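Local coordinates for protein lysyl-trna-dependent l-ysyl-phosphatidylgycerol synthase (Bacillus licheniformis, PDB 4V36) that transfers lysine from lysyl-tRNA to the membrane lipid phosphatidylglycerol, a modification linked to bacterial resistance, at residues Leu31-Phe42 with Ala50-Gly58. Sequence-based numbering, arbitrary orientation.
Sequences LSHLGFLGDKRF and ALIQFAKVG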
loop_
_atom_site.group_PDB
_atom_site.type_symbol
_atom_site.label_atom_id
_atom_site.label_comp_id
_atom_site.label_asym_id
_atom_site.label_seq_id
_atom_site.Cartn_x
_atom_site.Cartn_y
_atom_site.Cartn_z
ATOM N N LEU A 31 0.423 5.365 -3.342
ATOM C CA LEU A 31 0.901 4.183 -4.052
ATOM C C LEU A 31 2.056 4.506 -4.994
ATOM O O LEU A 31 2.487 3.656 -5.774
ATOM C CB LEU A 31 -0.248 3.545 -4.833
ATOM C CG LEU A 31 -1.503 3.218 -4.021
ATOM C CD1 LEU A 31 -2.658 2.850 -4.940
ATOM C CD2 LEU A 31 -1.228 2.095 -3.031
ATOM N N SER A 32 2.557 5.734 -4.915
ATOM C CA SER A 32 3.611 6.197 -5.815
ATOM C C SER A 32 4.931 5.461 -5.601
ATOM O O SER A 32 5.644 5.159 -6.559
ATOM C CB SER A 32 3.829 7.702 -5.645
ATOM O OG SER A 32 2.649 8.427 -5.939
ATOM N N HIS A 33 5.250 5.174 -4.342
ATOM C CA HIS A 33 6.521 4.546 -3.999
ATOM C C HIS A 33 6.623 3.125 -4.545
ATOM O O HIS A 33 7.720 2.599 -4.727
ATOM C CB HIS A 33 6.719 4.539 -2.482
ATOM C CG HIS A 33 8.105 4.166 -2.056
ATOM N ND1 HIS A 33 8.410 2.949 -1.487
ATOM C CD2 HIS A 33 9.271 4.853 -2.121
ATOM C CE1 HIS A 33 9.701 2.901 -1.216
ATOM N NE2 HIS A 33 10.248 4.044 -1.591
ATOM N N LEU A 34 5.476 2.508 -4.816
ATOM C CA LEU A 34 5.444 1.140 -5.325
ATOM C C LEU A 34 6.000 1.036 -6.744
ATOM O O LEU A 34 6.210 -0.064 -7.257
ATOM C CB LEU A 34 4.017 0.592 -5.284
ATOM C CG LEU A 34 3.473 0.327 -3.880
ATOM C CD1 LEU A 34 2.043 -0.176 -3.941
ATOM C CD2 LEU A 34 4.365 -0.660 -3.147
ATOM N N GLY A 35 6.239 2.182 -7.373
ATOM C CA GLY A 35 6.820 2.212 -8.702
ATOM C C GLY A 35 8.279 1.791 -8.716
ATOM O O GLY A 35 8.840 1.510 -9.774
ATOM N N PHE A 36 8.894 1.742 -7.538
ATOM C CA PHE A 36 10.296 1.352 -7.430
ATOM C C PHE A 36 10.461 -0.165 -7.415
ATOM O O PHE A 36 11.578 -0.674 -7.317
ATOM C CB PHE A 36 10.928 1.959 -6.176
ATOM C CG PHE A 36 11.060 3.455 -6.228
ATOM C CD1 PHE A 36 11.984 4.052 -7.071
ATOM C CD2 PHE A 36 10.269 4.263 -5.429
ATOM C CE1 PHE A 36 12.110 5.428 -7.121
ATOM C CE2 PHE A 36 10.391 5.639 -5.473
ATOM C CZ PHE A 36 11.312 6.222 -6.320
ATOM N N LEU A 37 9.346 -0.883 -7.509
ATOM C CA LEU A 37 9.378 -2.340 -7.579
ATOM C C LEU A 37 9.765 -2.800 -8.978
ATOM O O LEU A 37 10.221 -3.925 -9.169
ATOM C CB LEU A 37 8.024 -2.932 -7.183
ATOM C CG LEU A 37 7.617 -2.800 -5.714
ATOM C CD1 LEU A 37 6.216 -3.356 -5.491
ATOM C CD2 LEU A 37 8.623 -3.502 -4.814
ATOM N N GLY A 38 9.571 -1.918 -9.955
ATOM C CA GLY A 38 9.932 -2.200 -11.333
ATOM C C GLY A 38 9.020 -3.201 -12.016
ATOM O O GLY A 38 9.403 -3.821 -13.009
ATOM N N ASP A 39 7.811 -3.359 -11.488
ATOM C CA ASP A 39 6.860 -4.315 -12.043
ATOM C C ASP A 39 5.655 -3.613 -12.660
ATOM O O ASP A 39 4.639 -4.243 -12.957
ATOM C CB ASP A 39 6.401 -5.300 -10.965
ATOM C CG ASP A 39 5.663 -4.620 -9.827
ATOM O OD1 ASP A 39 5.842 -3.397 -9.645
ATOM O OD2 ASP A 39 4.908 -5.311 -9.110
ATOM N N LYS A 40 5.774 -2.304 -12.847
ATOM C CA LYS A 40 4.718 -1.514 -13.470
ATOM C C LYS A 40 5.295 -0.573 -14.519
ATOM O O LYS A 40 6.373 -0.010 -14.330
ATOM C CB LYS A 40 3.948 -0.717 -12.416
ATOM C CG LYS A 40 3.064 -1.564 -11.518
ATOM C CD LYS A 40 2.498 -0.744 -10.373
ATOM C CE LYS A 40 3.596 -0.308 -9.419
ATOM N NZ LYS A 40 4.294 -1.477 -8.817
ATOM N N ARG A 41 4.578 -0.411 -15.627
ATOM C CA ARG A 41 4.991 0.521 -16.668
ATOM C C ARG A 41 4.544 1.934 -16.317
ATOM O O ARG A 41 3.583 2.123 -15.572
ATOM C CB ARG A 41 4.427 0.104 -18.028
ATOM C CG ARG A 41 4.918 -1.251 -18.511
ATOM C CD ARG A 41 4.475 -1.527 -19.940
ATOM N NE ARG A 41 5.019 -0.550 -20.880
ATOM C CZ ARG A 41 6.204 -0.659 -21.471
ATOM N NH1 ARG A 41 6.980 -1.704 -21.219
ATOM N NH2 ARG A 41 6.616 0.279 -22.313
ATOM N N PHE A 42 5.247 2.926 -16.852
ATOM C CA PHE A 42 4.950 4.319 -16.543
ATOM C C PHE A 42 4.416 5.067 -17.758
ATOM O O PHE A 42 4.824 4.807 -18.890
ATOM C CB PHE A 42 6.197 5.026 -16.005
ATOM C CG PHE A 42 6.683 4.485 -14.690
ATOM C CD1 PHE A 42 5.814 3.839 -13.826
ATOM C CD2 PHE A 42 8.009 4.625 -14.318
ATOM C CE1 PHE A 42 6.260 3.342 -12.617
ATOM C CE2 PHE A 42 8.460 4.130 -13.111
ATOM C CZ PHE A 42 7.584 3.487 -12.259
ATOM N N ALA A 50 2.516 15.067 -14.654
ATOM C CA ALA A 50 1.687 13.988 -14.124
ATOM C C ALA A 50 2.163 12.616 -14.595
ATOM O O ALA A 50 2.814 12.496 -15.634
ATOM C CB ALA A 50 0.236 14.205 -14.510
ATOM N N LEU A 51 1.828 11.581 -13.829
ATOM C CA LEU A 51 2.296 10.230 -14.120
ATOM C C LEU A 51 1.267 9.155 -13.777
ATOM O O LEU A 51 0.658 9.179 -12.707
ATOM C CB LEU A 51 3.595 9.953 -13.362
ATOM C CG LEU A 51 4.105 8.511 -13.387
ATOM C CD1 LEU A 51 4.483 8.095 -14.800
ATOM C CD2 LEU A 51 5.280 8.343 -12.440
ATOM N N ILE A 52 1.087 8.207 -14.691
ATOM C CA ILE A 52 0.217 7.062 -14.454
ATOM C C ILE A 52 1.015 5.760 -14.451
ATOM O O ILE A 52 1.695 5.434 -15.425
ATOM C CB ILE A 52 -0.902 6.971 -15.510
ATOM C CG1 ILE A 52 -1.988 8.009 -15.222
ATOM C CG2 ILE A 52 -1.509 5.575 -15.531
ATOM C CD1 ILE A 52 -3.181 7.914 -16.150
ATOM N N GLN A 53 0.938 5.028 -13.345
ATOM C CA GLN A 53 1.582 3.724 -13.241
ATOM C C GLN A 53 0.555 2.626 -13.488
ATOM O O GLN A 53 -0.565 2.693 -12.983
ATOM C CB GLN A 53 2.233 3.549 -11.869
ATOM C CG GLN A 53 3.165 4.680 -11.480
ATOM C CD GLN A 53 3.809 4.466 -10.125
ATOM O OE1 GLN A 53 3.875 3.342 -9.625
ATOM N NE2 GLN A 53 4.287 5.549 -9.520
ATOM N N PHE A 54 0.934 1.613 -14.260
ATOM C CA PHE A 54 -0.015 0.574 -14.638
ATOM C C PHE A 54 0.655 -0.749 -14.983
ATOM O O PHE A 54 1.878 -0.831 -15.100
ATOM C CB PHE A 54 -0.860 1.042 -15.826
ATOM C CG PHE A 54 -0.073 1.233 -17.092
ATOM C CD1 PHE A 54 0.640 2.401 -17.312
ATOM C CD2 PHE A 54 -0.049 0.247 -18.066
ATOM C CE1 PHE A 54 1.365 2.580 -18.476
ATOM C CE2 PHE A 54 0.674 0.420 -19.231
ATOM C CZ PHE A 54 1.382 1.590 -19.437
ATOM N N ALA A 55 -0.165 -1.781 -15.146
ATOM C CA ALA A 55 0.305 -3.086 -15.589
ATOM C C ALA A 55 -0.619 -3.616 -16.677
ATOM O O ALA A 55 -1.818 -3.338 -16.672
ATOM C CB ALA A 55 0.377 -4.057 -14.425
ATOM N N LYS A 56 -0.058 -4.372 -17.613
ATOM C CA LYS A 56 -0.827 -4.886 -18.738
ATOM C C LYS A 56 -1.260 -6.329 -18.504
ATOM O O LYS A 56 -0.444 -7.184 -18.160
ATOM C CB LYS A 56 -0.013 -4.781 -20.030
ATOM C CG LYS A 56 -0.747 -5.250 -21.277
ATOM C CD LYS A 56 0.108 -5.053 -22.521
ATOM C CE LYS A 56 -0.584 -5.594 -23.762
ATOM N NZ LYS A 56 -0.831 -7.059 -23.660
ATOM N N VAL A 57 -2.553 -6.588 -18.675
ATOM C CA VAL A 57 -3.095 -7.937 -18.560
ATOM C C VAL A 57 -3.939 -8.263 -19.788
ATOM O O VAL A 57 -5.123 -7.927 -19.847
ATOM C CB VAL A 57 -3.952 -8.109 -17.288
ATOM C CG1 VAL A 57 -4.462 -9.539 -17.181
ATOM C CG2 VAL A 57 -3.152 -7.735 -16.050
ATOM N N GLY A 58 -3.324 -8.913 -20.768
ATOM C CA GLY A 58 -3.997 -9.213 -22.017
ATOM C C GLY A 58 -4.336 -7.940 -22.766
ATOM O O GLY A 58 -3.452 -7.151 -23.097
#
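Arg-41 and Phe-54 face each other as a hydrogen-bonded pair in the antiparallel beta hairpin of strands 41-44 and 50-57, at one margin of the mixed sheet of this acetyltransferase-clan domain. Two backbone bonds close the pair: Arg-41 N gives to Phe-54 O at 2.8 Å, and Phe-54 N returns one to Arg-41 O at 3.0 Å. Both side chains lie on one face of the sheet, where Phe-54 has its CG between the backbone N and the carbonyl carbon (chi1 66°), which swings the ring across to the neighbouring strand. There Arg-41 CB sits over one ring face, toward the rim, in a CH-pi contact 4.0 Å from the Phe-54 centroid. Phe-81 also meets this ring, while the guanidinium of Arg-41 turns off to the N-terminal segment, where its NE bonds to Ile-10 O.

Phe-42 and Gln-53, a non-hydrogen-bonded pair, occupy the other face with Leu-51. Their side chains run alongside each other in the same direction, the ring plane turned 59° from the amide, and Phe-42 CE1 lies 3.6 Å from Gln-53 CG. Leu-51 CD1 packs on Phe-42 CB, and Leu-19 of helix 16-25 touches both residues.

Extended beyond CG (chi2 -179°), Gln-53 carries its amide to the 3-10 turn at 33-36, with OE1 against Gly-35 CA. Nearby, Lys-40 bends back so that NZ reaches Leu-34 O from above the carbonyl plane and forms a salt bridge with Asp-39 OD1; Phe-181 O is a further partner. Ser-32 O takes two donors, Gly-35 N within the turn and Gln-53 NE2, whose nearly straight 3.3 Å bond lies in the glutamine amide plane and meets a lone pair of that Ser-32 oxygen.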